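Local coordinates for protein probable oxidoreductase (Pseudomonas aeruginosa, PDB 4B7C) that is a probable NADP-dependent oxidoreductase of the medium-chain dehydrogenase/reductase family, joining a GroES-like N-terminal domain to a Rossmann-fold cofactor domain, at residues 36-47 and 79-90. Sequence-based numbering, arbitrary orientation.
Sequences PAEGQILVKNEY and VGKVLVSKHPGF
The carbonyl oxygen of V79 is gripped by two successive amides of the facing strand, E46 N at 3.0 Å and Y47 N at 3.1 Å, both lying in the carbonyl plane. This is a classic beta bulge in the antiparallel pair formed by 41-47 and 79-85. A second one has L83 and V84 both facing L42, whose O takes a 2.8 Å bond from L83 N and a weak one from V84 N; there the 79-90 chain turns a corner. Between the bulges K44 and K81 exchange two backbone bonds. G80, opposite N45, suits its place because a side chain would run into V43 CG1 and K44 O. The branched residues V43 and V82 meet through their CG2 methyls on a buried face shared with V96 of strand 95-97. With CG1 of I41 set between backbone N and carbonyl carbon (chi1 66°), CG2 lies 3.7 Å from S85 OG and also touches CB of H87 and F90. S85 OG accepts H87 N, an ST turn, and donates to F90 O from above the carbonyl plane. On the other face the P36 ring sets CG 3.5 Å from V84 CG1, the two side chains crossing at about a right angle. K86, extended beyond CG, reaches past A37 to give NZ to P36 O at 2.7 Å, while its own O receives G39 N from the type II turn 37-40, where positive phi favours glycine. Backbone pairing thus continues across two register-shifting bulges, and K86, its ammonium probably charged, joins the two segments by side chain and backbone alike.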
ATOM      1  N   PRO B  36      28.401  19.979  29.490  1.00 39.47           N
ATOM      2  CA  PRO B  36      27.064  19.409  29.624  1.00 37.43           C
ATOM      3  C   PRO B  36      26.401  19.827  30.921  1.00 34.91           C
ATOM      4  O   PRO B  36      27.045  19.870  31.974  1.00 36.14           O
ATOM      5  CB  PRO B  36      27.319  17.897  29.626  1.00 37.84           C
ATOM      6  CG  PRO B  36      28.696  17.756  30.164  1.00 37.61           C
ATOM      7  CD  PRO B  36      29.443  18.951  29.640  1.00 38.22           C
ATOM      8  N   ALA B  37      25.110  20.096  30.842  1.00 33.72           N
ATOM      9  CA  ALA B  37      24.298  20.301  32.032  1.00 33.52           C
ATOM     10  C   ALA B  37      23.831  18.950  32.560  1.00 32.84           C
ATOM     11  O   ALA B  37      24.003  17.919  31.915  1.00 31.23           O
ATOM     12  CB  ALA B  37      23.089  21.176  31.717  1.00 33.32           C
ATOM     13  N   GLU B  38      23.152  18.987  33.692  1.00 33.46           N
ATOM     14  CA  GLU B  38      22.538  17.809  34.252  1.00 35.83           C
ATOM     15  C   GLU B  38      21.606  17.101  33.251  1.00 34.09           C
ATOM     16  O   GLU B  38      20.835  17.732  32.524  1.00 38.50           O
ATOM     17  CB  GLU B  38      21.810  18.188  35.534  1.00 37.36           C
ATOM     18  CG  GLU B  38      21.219  17.029  36.298  1.00 39.16           C
ATOM     19  CD  GLU B  38      22.239  16.093  36.903  1.00 40.27           C
ATOM     20  OE1 GLU B  38      23.450  16.433  36.964  1.00 40.15           O
ATOM     21  OE2 GLU B  38      21.795  15.010  37.318  1.00 41.29           O
ATOM     22  N   GLY B  39      21.692  15.776  33.212  1.00 32.15           N
ATOM     23  CA  GLY B  39      20.910  14.961  32.269  1.00 31.36           C
ATOM     24  C   GLY B  39      21.446  14.982  30.850  1.00 30.37           C
ATOM     25  O   GLY B  39      20.843  14.425  29.929  1.00 31.55           O
ATOM     26  N   GLN B  40      22.609  15.603  30.672  1.00 30.71           N
ATOM     27  CA  GLN B  40      23.262  15.638  29.361  1.00 30.86           C
ATOM     28  C   GLN B  40      24.583  14.875  29.346  1.00 31.40           C
ATOM     29  O   GLN B  40      25.175  14.590  30.389  1.00 30.46           O
ATOM     30  CB  GLN B  40      23.511  17.088  28.930  1.00 31.58           C
ATOM     31  CG  GLN B  40      22.246  17.941  28.840  1.00 32.12           C
ATOM     32  CD  GLN B  40      22.531  19.322  28.256  1.00 34.37           C
ATOM     33  OE1 GLN B  40      23.630  19.846  28.402  1.00 33.69           O
ATOM     34  NE2 GLN B  40      21.533  19.924  27.622  1.00 31.41           N
ATOM     35  N   ILE B  41      25.049  14.583  28.137  1.00 31.36           N
ATOM     36  CA  ILE B  41      26.395  14.055  27.925  1.00 29.82           C
ATOM     37  C   ILE B  41      27.167  14.915  26.926  1.00 32.31           C
ATOM     38  O   ILE B  41      26.582  15.648  26.117  1.00 29.88           O
ATOM     39  CB  ILE B  41      26.388  12.596  27.457  1.00 29.27           C
ATOM     40  CG1 ILE B  41      25.762  12.455  26.066  1.00 28.66           C
ATOM     41  CG2 ILE B  41      25.671  11.717  28.489  1.00 30.05           C
ATOM     42  CD1 ILE B  41      25.880  11.048  25.514  1.00 29.07           C
ATOM     43  N   LEU B  42      28.491  14.840  27.026  1.00 32.57           N
ATOM     44  CA  LEU B  42      29.415  15.465  26.068  1.00 30.98           C
ATOM     45  C   LEU B  42      30.125  14.355  25.325  1.00 31.26           C
ATOM     46  O   LEU B  42      30.805  13.511  25.938  1.00 29.82           O
ATOM     47  CB  LEU B  42      30.430  16.384  26.766  1.00 32.57           C
ATOM     48  CG  LEU B  42      31.690  16.798  25.960  1.00 32.77           C
ATOM     49  CD1 LEU B  42      31.317  17.562  24.701  1.00 32.57           C
ATOM     50  CD2 LEU B  42      32.708  17.598  26.766  1.00 31.69           C
ATOM     51  N   VAL B  43      29.980  14.362  24.005  1.00 29.29           N
ATOM     52  CA  VAL B  43      30.536  13.319  23.148  1.00 28.37           C
ATOM     53  C   VAL B  43      31.508  13.908  22.127  1.00 31.44           C
ATOM     54  O   VAL B  43      31.215  14.926  21.484  1.00 29.14           O
ATOM     55  CB  VAL B  43      29.450  12.557  22.369  1.00 28.38           C
ATOM     56  CG1 VAL B  43      30.082  11.613  21.358  1.00 27.69           C
ATOM     57  CG2 VAL B  43      28.526  11.783  23.306  1.00 27.20           C
ATOM     58  N   LYS B  44      32.681  13.280  22.000  1.00 30.98           N
ATOM     59  CA  LYS B  44      33.604  13.596  20.912  1.00 32.86           C
ATOM     60  C   LYS B  44      33.178  12.793  19.697  1.00 33.29           C
ATOM     61  O   LYS B  44      33.247  11.569  19.706  1.00 31.50           O
ATOM     62  CB  LYS B  44      35.057  13.268  21.271  1.00 36.05           C
ATOM     63  CG  LYS B  44      36.035  13.460  20.109  1.00 38.79           C
ATOM     64  CD  LYS B  44      36.192  14.925  19.709  1.00 42.78           C
ATOM     65  CE  LYS B  44      36.796  15.119  18.310  1.00 45.43           C
ATOM     66  NZ  LYS B  44      35.781  15.186  17.206  1.00 41.38           N
ATOM     67  N   ASN B  45      32.703  13.484  18.666  1.00 31.61           N
ATOM     68  CA  ASN B  45      32.228  12.804  17.467  1.00 31.39           C
ATOM     69  C   ASN B  45      33.405  12.228  16.680  1.00 31.43           C
ATOM     70  O   ASN B  45      34.385  12.921  16.426  1.00 33.95           O
ATOM     71  CB  ASN B  45      31.397  13.746  16.591  1.00 30.95           C
ATOM     72  CG  ASN B  45      30.126  14.230  17.277  1.00 31.91           C
ATOM     73  OD1 ASN B  45      29.741  13.732  18.347  1.00 30.97           O
ATOM     74  ND2 ASN B  45      29.445  15.194  16.647  1.00 30.34           N
ATOM     75  N   GLU B  46      33.297  10.963  16.294  1.00 32.03           N
ATOM     76  CA  GLU B  46      34.389  10.279  15.597  1.00 35.66           C
ATOM     77  C   GLU B  46      34.063   9.957  14.143  1.00 33.79           C
ATOM     78  O   GLU B  46      34.882  10.190  13.250  1.00 35.25           O
ATOM     79  CB  GLU B  46      34.777   8.995  16.336  1.00 37.97           C
ATOM     80  CG  GLU B  46      35.471   9.246  17.682  1.00 43.93           C
ATOM     81  CD  GLU B  46      36.640   8.325  18.026  1.00 46.23           C
ATOM     82  OE1 GLU B  46      36.871   7.300  17.311  1.00 47.29           O
ATOM     83  OE2 GLU B  46      37.341   8.675  19.034  1.00 54.72           O
ATOM     84  N   TYR B  47      32.878   9.400  13.929  1.00 32.67           N
ATOM     85  CA  TYR B  47      32.394   9.079  12.601  1.00 31.88           C
ATOM     86  C   TYR B  47      30.932   9.504  12.455  1.00 32.24           C
ATOM     87  O   TYR B  47      30.121   9.290  13.352  1.00 30.49           O
ATOM     88  CB  TYR B  47      32.498   7.596  12.323  1.00 33.75           C
ATOM     89  CG  TYR B  47      33.909   7.075  12.305  1.00 35.43           C
ATOM     90  CD1 TYR B  47      34.651   7.071  11.127  1.00 35.67           C
ATOM     91  CD2 TYR B  47      34.494   6.582  13.460  1.00 35.99           C
ATOM     92  CE1 TYR B  47      35.943   6.588  11.095  1.00 39.53           C
ATOM     93  CE2 TYR B  47      35.782   6.089  13.445  1.00 37.66           C
ATOM     94  CZ  TYR B  47      36.507   6.097  12.267  1.00 40.57           C
ATOM     95  OH  TYR B  47      37.780   5.617  12.234  1.00 40.86           O
ATOM     96  N   VAL B  79      28.808   7.968  15.453  1.00 29.35           N
ATOM     97  CA  VAL B  79      29.396   7.271  16.579  1.00 29.58           C
ATOM     98  C   VAL B  79      30.463   8.148  17.190  1.00 29.57           C
ATOM     99  O   VAL B  79      31.239   8.804  16.492  1.00 28.23           O
ATOM    100  CB  VAL B  79      30.012   5.908  16.217  1.00 31.06           C
ATOM    101  CG1 VAL B  79      28.905   4.859  16.153  1.00 29.40           C
ATOM    102  CG2 VAL B  79      30.766   5.966  14.907  1.00 33.25           C
ATOM    103  N   GLY B  80      30.498   8.151  18.508  1.00 30.44           N
ATOM    104  CA  GLY B  80      31.444   8.982  19.235  1.00 30.28           C
ATOM    105  C   GLY B  80      31.759   8.454  20.613  1.00 31.77           C
ATOM    106  O   GLY B  80      31.122   7.518  21.096  1.00 29.51           O
ATOM    107  N   LYS B  81      32.714   9.112  21.258  1.00 32.55           N
ATOM    108  CA  LYS B  81      33.169   8.725  22.592  1.00 34.13           C
ATOM    109  C   LYS B  81      32.665   9.694  23.637  1.00 30.46           C
ATOM    110  O   LYS B  81      32.807  10.913  23.496  1.00 29.45           O
ATOM    111  CB  LYS B  81      34.698   8.688  22.642  1.00 38.73           C
ATOM    112  CG  LYS B  81      35.263   8.156  23.952  1.00 43.13           C
ATOM    113  CD  LYS B  81      36.769   8.358  24.015  1.00 48.69           C
ATOM    114  CE  LYS B  81      37.403   7.539  25.121  1.00 53.17           C
ATOM    115  NZ  LYS B  81      38.825   7.966  25.328  1.00 57.40           N
ATOM    116  N   VAL B  82      32.072   9.157  24.691  1.00 28.31           N
ATOM    117  CA  VAL B  82      31.597   9.975  25.789  1.00 29.56           C
ATOM    118  C   VAL B  82      32.791  10.486  26.593  1.00 30.26           C
ATOM    119  O   VAL B  82      33.553   9.705  27.154  1.00 33.61           O
ATOM    120  CB  VAL B  82      30.646   9.204  26.737  1.00 29.60           C
ATOM    121  CG1 VAL B  82      30.238  10.112  27.881  1.00 27.31           C
ATOM    122  CG2 VAL B  82      29.417   8.668  25.991  1.00 30.01           C
ATOM    123  N   LEU B  83      32.937  11.799  26.666  1.00 30.50           N
ATOM    124  CA  LEU B  83      34.009  12.433  27.430  1.00 31.72           C
ATOM    125  C   LEU B  83      33.552  12.791  28.840  1.00 33.11           C
ATOM    126  O   LEU B  83      34.290  12.612  29.810  1.00 33.47           O
ATOM    127  CB  LEU B  83      34.493  13.705  26.730  1.00 33.19           C
ATOM    128  CG  LEU B  83      35.062  13.517  25.318  1.00 34.46           C
ATOM    129  CD1 LEU B  83      35.649  14.854  24.892  1.00 34.27           C
ATOM    130  CD2 LEU B  83      36.157  12.450  25.258  1.00 33.06           C
ATOM    131  N   VAL B  84      32.345  13.335  28.930  1.00 31.88           N
ATOM    132  CA  VAL B  84      31.734  13.700  30.204  1.00 32.43           C
ATOM    133  C   VAL B  84      30.281  13.287  30.193  1.00 33.62           C
ATOM    134  O   VAL B  84      29.561  13.588  29.238  1.00 33.09           O
ATOM    135  CB  VAL B  84      31.755  15.221  30.485  1.00 32.83           C
ATOM    136  CG1 VAL B  84      30.947  15.524  31.738  1.00 33.60           C
ATOM    137  CG2 VAL B  84      33.179  15.746  30.589  1.00 33.59           C
ATOM    138  N   SER B  85      29.847  12.643  31.271  1.00 30.47           N
ATOM    139  CA  SER B  85      28.444  12.292  31.451  1.00 31.36           C
ATOM    140  C   SER B  85      27.848  12.829  32.740  1.00 31.96           C
ATOM    141  O   SER B  85      28.417  12.679  33.817  1.00 32.26           O
ATOM    142  CB  SER B  85      28.236  10.785  31.434  1.00 31.61           C
ATOM    143  OG  SER B  85      26.877  10.484  31.718  1.00 30.77           O
ATOM    144  N   LYS B  86      26.697  13.483  32.600  1.00 31.62           N
ATOM    145  CA  LYS B  86      25.845  13.844  33.748  1.00 31.68           C
ATOM    146  C   LYS B  86      24.487  13.142  33.622  1.00 31.93           C
ATOM    147  O   LYS B  86      23.440  13.702  33.917  1.00 33.26           O
ATOM    148  CB  LYS B  86      25.698  15.359  33.855  1.00 32.77           C
ATOM    149  CG  LYS B  86      26.978  16.039  34.321  1.00 33.26           C
ATOM    150  CD  LYS B  86      26.829  17.548  34.337  1.00 33.65           C
ATOM    151  CE  LYS B  86      28.140  18.225  34.688  1.00 32.91           C
ATOM    152  NZ  LYS B  86      28.030  19.677  34.495  1.00 32.15           N
ATOM    153  N   HIS B  87      24.548  11.917  33.120  1.00 32.89           N
ATOM    154  CA  HIS B  87      23.385  11.080  32.849  1.00 32.11           C
ATOM    155  C   HIS B  87      23.699   9.685  33.341  1.00 30.01           C
ATOM    156  O   HIS B  87      24.725   9.121  32.967  1.00 29.16           O
ATOM    157  CB  HIS B  87      23.093  11.061  31.348  1.00 31.45           C
ATOM    158  CG  HIS B  87      21.772  10.424  30.981  1.00 32.74           C
ATOM    159  ND1 HIS B  87      21.546   9.112  31.111  1.00 33.21           N
ATOM    160  CD2 HIS B  87      20.603  10.969  30.461  1.00 32.29           C
ATOM    161  CE1 HIS B  87      20.301   8.825  30.708  1.00 33.29           C
ATOM    162  NE2 HIS B  87      19.725   9.965  30.305  1.00 34.55           N
ATOM    163  N   PRO B  88      22.826   9.112  34.183  1.00 31.63           N
ATOM    164  CA  PRO B  88      23.109   7.797  34.816  1.00 33.72           C
ATOM    165  C   PRO B  88      23.213   6.605  33.853  1.00 33.16           C
ATOM    166  O   PRO B  88      23.766   5.579  34.208  1.00 35.72           O
ATOM    167  CB  PRO B  88      21.935   7.587  35.771  1.00 33.01           C
ATOM    168  CG  PRO B  88      20.920   8.613  35.435  1.00 34.59           C
ATOM    169  CD  PRO B  88      21.504   9.651  34.544  1.00 32.55           C
ATOM    170  N   GLY B  89      22.721   6.767  32.632  1.00 34.11           N
ATOM    171  CA  GLY B  89      22.805   5.719  31.611  1.00 33.40           C
ATOM    172  C   GLY B  89      24.135   5.604  30.887  1.00 31.78           C
ATOM    173  O   GLY B  89      24.370   4.650  30.143  1.00 33.48           O
ATOM    174  N   PHE B  90      25.009   6.578  31.096  1.00 31.21           N
ATOM    175  CA  PHE B  90      26.257   6.670  30.339  1.00 31.52           C
ATOM    176  C   PHE B  90      27.425   7.071  31.227  1.00 29.92           C
ATOM    177  O   PHE B  90      27.285   7.864  32.151  1.00 29.12           O
ATOM    178  CB  PHE B  90      26.123   7.674  29.175  1.00 30.46           C
ATOM    179  CG  PHE B  90      25.034   7.322  28.211  1.00 30.04           C
ATOM    180  CD1 PHE B  90      25.282   6.496  27.133  1.00 29.67           C
ATOM    181  CD2 PHE B  90      23.753   7.801  28.413  1.00 29.99           C
ATOM    182  CE1 PHE B  90      24.267   6.124  26.270  1.00 29.76           C
ATOM    183  CE2 PHE B  90      22.735   7.449  27.555  1.00 29.47           C
ATOM    184  CZ  PHE B  90      22.991   6.614  26.480  1.00 30.16           C
TER